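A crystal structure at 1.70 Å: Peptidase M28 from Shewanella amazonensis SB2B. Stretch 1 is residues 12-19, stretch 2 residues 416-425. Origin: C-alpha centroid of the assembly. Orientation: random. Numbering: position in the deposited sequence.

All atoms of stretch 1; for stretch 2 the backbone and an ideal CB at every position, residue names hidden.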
ATOM      1  N   GLN A  12       9.838  37.679   1.551  1.00  5.97           N
ATOM      2  CA  GLN A  12      11.141  37.135   1.901  1.00  6.32           C
ATOM      3  C   GLN A  12      11.044  35.879   2.744  1.00  6.11           C
ATOM      4  O   GLN A  12      11.842  34.948   2.536  1.00  5.42           O
ATOM      5  CB  GLN A  12      12.001  38.174   2.586  1.00  4.76           C
ATOM      6  CG  GLN A  12      12.429  39.194   1.578  1.00  7.22           C
ATOM      7  CD  GLN A  12      12.879  40.530   2.130  1.00  8.23           C
ATOM      8  OE1 GLN A  12      12.944  40.743   3.350  1.00  8.07           O
ATOM      9  NE2 GLN A  12      13.247  41.445   1.208  1.00  7.13           N
ATOM     10  N   LEU A  13      10.065  35.829   3.650  1.00  4.73           N
ATOM     11  CA  LEU A  13       9.797  34.599   4.401  1.00  4.46           C
ATOM     12  C   LEU A  13       9.472  33.445   3.470  1.00  4.91           C
ATOM     13  O   LEU A  13       9.952  32.312   3.656  1.00  6.15           O
ATOM     14  CB  LEU A  13       8.685  34.804   5.436  1.00  5.41           C
ATOM     15  CG  LEU A  13       9.066  35.709   6.623  1.00  3.42           C
ATOM     16  CD1 LEU A  13       7.782  36.179   7.387  1.00  4.02           C
ATOM     17  CD2 LEU A  13      10.065  34.962   7.555  1.00  4.84           C
ATOM     18  N   ALA A  14       8.670  33.712   2.445  1.00  6.26           N
ATOM     19  CA  ALA A  14       8.356  32.665   1.485  1.00  5.46           C
ATOM     20  C   ALA A  14       9.579  32.212   0.730  1.00  5.15           C
ATOM     21  O   ALA A  14       9.696  31.041   0.436  1.00  5.75           O
ATOM     22  CB  ALA A  14       7.316  33.111   0.547  1.00  2.37           C
ATOM     23  N   GLN A  15      10.454  33.157   0.372  1.00  3.04           N
ATOM     24  CA  GLN A  15      11.746  32.805  -0.251  1.00  4.03           C
ATOM     25  C   GLN A  15      12.517  31.840   0.644  1.00  6.18           C
ATOM     26  O   GLN A  15      13.058  30.810   0.162  1.00  6.84           O
ATOM     27  CB  GLN A  15      12.644  34.029  -0.528  1.00  6.35           C
ATOM     28  CG  GLN A  15      12.127  35.030  -1.567  1.00  6.15           C
ATOM     29  CD  GLN A  15      12.713  36.432  -1.374  1.00  4.93           C
ATOM     30  OE1 GLN A  15      13.752  36.612  -0.731  1.00  9.60           O
ATOM     31  NE2 GLN A  15      11.988  37.451  -1.884  1.00  6.46           N
ATOM     32  N   LYS A  16      12.636  32.182   1.917  1.00  4.77           N
ATOM     33  CA  LYS A  16      13.355  31.311   2.858  1.00  5.39           C
ATOM     34  C   LYS A  16      12.766  29.914   2.905  1.00  5.86           C
ATOM     35  O   LYS A  16      13.510  28.934   2.959  1.00  7.48           O
ATOM     36  CB  LYS A  16      13.323  31.878   4.291  1.00  5.64           C
ATOM     37  CG  LYS A  16      13.933  33.272   4.446  1.00  8.66           C
ATOM     38  CD  LYS A  16      15.357  33.387   3.858  1.00  7.26           C
ATOM     39  CE  LYS A  16      15.983  34.758   4.249  1.00  7.63           C
ATOM     40  NZ  LYS A  16      15.203  35.907   3.714  1.00  6.27           N
ATOM     41  N   ALA A  17      11.444  29.825   2.937  1.00  6.39           N
ATOM     42  CA  ALA A  17      10.789  28.507   3.042  1.00  8.62           C
ATOM     43  C   ALA A  17      11.133  27.590   1.849  1.00  7.01           C
ATOM     44  O   ALA A  17      11.251  26.375   1.990  1.00  7.92           O
ATOM     45  CB  ALA A  17       9.285  28.665   3.172  1.00  9.75           C
ATOM     46  N   GLN A  18      11.244  28.200   0.676  1.00  6.10           N
ATOM     47  CA  GLN A  18      11.541  27.502  -0.547  1.00  7.60           C
ATOM     48  C   GLN A  18      13.011  27.132  -0.657  1.00 10.27           C
ATOM     49  O   GLN A  18      13.323  26.127  -1.302  1.00 18.82           O
ATOM     50  CB  GLN A  18      11.005  28.266  -1.766  1.00  7.77           C
ATOM     51  CG  GLN A  18       9.470  28.338  -1.694  1.00 15.78           C
ATOM     52  CD  GLN A  18       8.835  29.256  -2.715  1.00 21.99           C
ATOM     53  OE1 GLN A  18       8.555  28.854  -3.860  1.00 17.17           O
ATOM     54  NE2 GLN A  18       8.572  30.491  -2.300  1.00 16.77           N
ATOM     55  N   SER A  19      13.903  27.877  -0.015  1.00  7.87           N
ATOM     56  CA  SER A  19      15.326  27.596  -0.095  1.00  9.14           C
ATOM     57  C   SER A  19      15.860  26.804   1.097  1.00 13.22           C
ATOM     58  O   SER A  19      17.020  26.442   1.103  1.00 14.26           O
ATOM     59  CB  SER A  19      16.104  28.891  -0.262  1.00  9.12           C
ATOM     60  OG  SER A  19      16.000  29.726   0.892  1.00  9.58           O
ATOM     61  N   UNK A 416       5.384  20.619   1.002  1.00  6.56           N
ATOM     62  CA  UNK A 416       5.620  20.916   2.421  1.00  4.49           C
ATOM     63  C   UNK A 416       6.208  22.340   2.545  1.00  5.63           C
ATOM     64  O   UNK A 416       5.759  23.124   3.395  1.00  4.33           O
ATOM     65  CB  UNK A 416       6.559  19.882   3.044  1.00  4.49           C
ATOM     66  N   UNK A 417       7.181  22.664   1.679  1.00  5.45           N
ATOM     67  CA  UNK A 417       7.806  23.963   1.667  1.00  5.88           C
ATOM     68  C   UNK A 417       6.827  25.091   1.366  1.00  4.59           C
ATOM     69  O   UNK A 417       6.935  26.181   1.940  1.00  4.67           O
ATOM     70  CB  UNK A 417       8.942  23.975   0.642  1.00  5.88           C
ATOM     71  N   UNK A 418       5.885  24.872   0.446  1.00  5.19           N
ATOM     72  CA  UNK A 418       4.855  25.872   0.169  1.00  5.96           C
ATOM     73  C   UNK A 418       3.975  26.139   1.398  1.00  3.02           C
ATOM     74  O   UNK A 418       3.598  27.278   1.666  1.00  3.35           O
ATOM     75  CB  UNK A 418       3.987  25.416  -1.005  1.00  5.96           C
ATOM     76  N   UNK A 419       3.658  25.100   2.164  1.00  3.92           N
ATOM     77  CA  UNK A 419       2.940  25.323   3.407  1.00  4.82           C
ATOM     78  C   UNK A 419       3.739  26.129   4.425  1.00  4.02           C
ATOM     79  O   UNK A 419       3.193  27.018   5.082  1.00  3.26           O
ATOM     80  CB  UNK A 419       2.542  23.978   4.018  1.00  4.82           C
ATOM     81  N   UNK A 420       5.036  25.839   4.534  1.00  3.15           N
ATOM     82  CA  UNK A 420       5.910  26.580   5.434  1.00  2.00           C
ATOM     83  C   UNK A 420       5.910  28.075   5.021  1.00  7.08           C
ATOM     84  O   UNK A 420       5.762  28.972   5.872  1.00  4.81           O
ATOM     85  CB  UNK A 420       7.326  26.000   5.408  1.00  2.00           C
ATOM     86  N   UNK A 421       5.985  28.300   3.710  1.00  6.35           N
ATOM     87  CA  UNK A 421       6.006  29.665   3.145  1.00  2.00           C
ATOM     88  C   UNK A 421       4.732  30.388   3.488  1.00  5.24           C
ATOM     89  O   UNK A 421       4.778  31.516   3.970  1.00  4.70           O
ATOM     90  CB  UNK A 421       6.195  29.634   1.627  1.00  2.00           C
ATOM     91  N   UNK A 422       3.583  29.740   3.270  1.00  4.03           N
ATOM     92  CA  UNK A 422       2.280  30.396   3.499  1.00  3.67           C
ATOM     93  C   UNK A 422       2.019  30.630   5.002  1.00  4.57           C
ATOM     94  O   UNK A 422       1.509  31.688   5.386  1.00  4.69           O
ATOM     95  CB  UNK A 422       1.154  29.548   2.903  1.00  3.67           C
ATOM     96  N   UNK A 423       2.380  29.672   5.870  1.00  5.04           N
ATOM     97  CA  UNK A 423       2.208  29.888   7.308  1.00  5.47           C
ATOM     98  C   UNK A 423       3.121  30.989   7.816  1.00  3.77           C
ATOM     99  O   UNK A 423       2.741  31.746   8.704  1.00  4.81           O
ATOM    100  CB  UNK A 423       2.476  28.594   8.079  1.00  5.47           C
ATOM    101  N   UNK A 424       4.328  31.071   7.260  1.00  4.90           N
ATOM    102  CA  UNK A 424       5.256  32.120   7.662  1.00  5.79           C
ATOM    103  C   UNK A 424       4.669  33.489   7.295  1.00  6.04           C
ATOM    104  O   UNK A 424       4.698  34.427   8.114  1.00  7.23           O
ATOM    105  CB  UNK A 424       6.621  31.918   7.001  1.00  5.79           C
ATOM    106  N   UNK A 425       4.128  33.610   6.087  1.00  4.48           N
ATOM    107  CA  UNK A 425       3.461  34.824   5.667  1.00  3.13           C
ATOM    108  C   UNK A 425       2.263  35.120   6.590  1.00  3.74           C
ATOM    109  O   UNK A 425       2.070  36.247   7.052  1.00  4.37           O
ATOM    110  CB  UNK A 425       3.009  34.703   4.210  1.00  3.13           C
TER

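Two helices run nearly antiparallel here, their N-to-C directions 157° apart and their axes approaching to 7.9 Å. So close a packing leaves little room between the backbones, and stretch 1 offers a mostly apolar strip of Leu-13, Ala-14 and Ala-17.

At position 416 nothing of stretch 1 lies within 5.5 Å of the ideal CB, so this contact sets no rule. The residue is Leu-416, which takes no part.

Position 417 points toward stretch 1. Its ideal CB sits 3.6 Å from the O of Ala-17 and 4.5 Å from the CA of Gln-18, a backbone surface that favours something small: alanine, perhaps serine. It is Ala-417, whose CB rests 3.5 Å from Ala-17 O.

Positions 418 and 419 point away, and many helix-compatible residues would do. They are Gln-418, whose amide is hydrogen-bonded elsewhere in the structure, and Asn-419.

Position 420 points toward stretch 1 again, with its ideal CB 4.0 Å from the CB of Ala-17. An apolar side chain suits that methyl; alanine, valine or isoleucine are all plausible. The deposited Val-420, with chi1 at t, brings its CG1 to 3.7 Å from Ala-17 CB.

Position 421 is the tightest. The CA atoms of this position and Ala-14 are 4.2 Å apart, and although CA-to-CB points sideways, the ideal CB already lies 3.6 Å from the CB of Ala-17 and 3.7 Å from the CA of Ala-14. Glycine or alanine are the natural candidates. Ala-421 makes methyl contacts from its CB to Ala-17 CB at 3.6 Å and to Ala-14 CB at 3.8 Å, while its backbone N comes within 3.4 Å of Ala-17 CB. Nearby, Gln-18 folds back along its own helix, its NE2 donating to Ala-14 O at 3.0 Å.

Positions 422 and 423 have no neighbour in stretch 1 near their ideal CB atoms and are unconstrained by it. They hold Val-422 and Tyr-423.

Position 424 points toward stretch 1, its ideal CB 3.9 Å from the CB of Leu-13. A small or medium apolar residue would fit beside that leucine. Ala-424 keeps the CB to Leu-13 CB distance at 3.9 Å, and Leu-13 CD1 reaches the backbone O of Ala-424 at 3.6 Å.

Position 425 points sideways, with nothing of stretch 1 within 5.5 Å of its ideal CB, so only a longer chain, polar or apolar, could reach across. Gln-425 does so with chi1 at m and chi2 at t, bringing NE2 to 3.6 Å from Ala-14 CB, a packing contact.

Stretch 2 416-425: LAQNVAVYAQ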
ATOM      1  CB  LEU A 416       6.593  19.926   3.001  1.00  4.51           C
ATOM      2  CG  LEU A 416       6.750  20.035   4.525  1.00  2.90           C
ATOM      3  CD1 LEU A 416       5.591  19.381   5.268  1.00  6.13           C
ATOM      4  CD2 LEU A 416       8.059  19.329   4.938  1.00  6.20           C
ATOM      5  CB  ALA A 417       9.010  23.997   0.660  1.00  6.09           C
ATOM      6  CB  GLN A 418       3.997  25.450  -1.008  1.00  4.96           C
ATOM      7  CG  GLN A 418       3.033  26.547  -1.518  1.00  4.99           C
ATOM      8  CD  GLN A 418       1.593  26.367  -1.016  1.00  6.42           C
ATOM      9  OE1 GLN A 418       1.313  25.563  -0.105  1.00  5.60           O
ATOM     10  NE2 GLN A 418       0.668  27.097  -1.632  1.00  6.22           N
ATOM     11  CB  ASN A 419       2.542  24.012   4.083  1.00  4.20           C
ATOM     12  CG  ASN A 419       1.374  23.309   3.401  1.00  7.10           C
ATOM     13  OD1 ASN A 419       0.216  23.475   3.803  1.00  6.86           O
ATOM     14  ND2 ASN A 419       1.678  22.478   2.380  1.00  5.48           N
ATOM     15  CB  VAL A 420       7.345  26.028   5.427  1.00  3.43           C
ATOM     16  CG1 VAL A 420       8.222  26.928   6.248  1.00  3.03           C
ATOM     17  CG2 VAL A 420       7.355  24.628   5.972  1.00  2.75           C
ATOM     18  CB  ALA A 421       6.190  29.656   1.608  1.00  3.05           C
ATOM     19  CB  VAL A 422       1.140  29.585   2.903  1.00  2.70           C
ATOM     20  CG1 VAL A 422      -0.176  30.318   3.186  1.00  2.84           C
ATOM     21  CG2 VAL A 422       1.347  29.454   1.388  1.00  5.34           C
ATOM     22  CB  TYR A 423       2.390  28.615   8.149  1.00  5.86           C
ATOM     23  CG  TYR A 423       1.067  27.927   8.402  1.00  5.30           C
ATOM     24  CD1 TYR A 423       0.498  27.075   7.459  1.00  5.42           C
ATOM     25  CD2 TYR A 423       0.344  28.168   9.566  1.00  3.69           C
ATOM     26  CE1 TYR A 423      -0.711  26.454   7.697  1.00  4.27           C
ATOM     27  CE2 TYR A 423      -0.874  27.568   9.804  1.00  8.04           C
ATOM     28  CZ  TYR A 423      -1.420  26.736   8.867  1.00  7.56           C
ATOM     29  OH  TYR A 423      -2.649  26.137   9.125  1.00  8.44           O
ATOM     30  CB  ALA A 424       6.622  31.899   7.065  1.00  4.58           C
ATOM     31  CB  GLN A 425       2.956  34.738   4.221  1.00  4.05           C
ATOM     32  CG  GLN A 425       4.077  34.638   3.196  1.00  3.75           C
ATOM     33  CD  GLN A 425       3.637  34.809   1.763  1.00  7.49           C
ATOM     34  OE1 GLN A 425       2.500  34.501   1.432  1.00  8.11           O
ATOM     35  NE2 GLN A 425       4.525  35.336   0.915  1.00  3.40           N
TER
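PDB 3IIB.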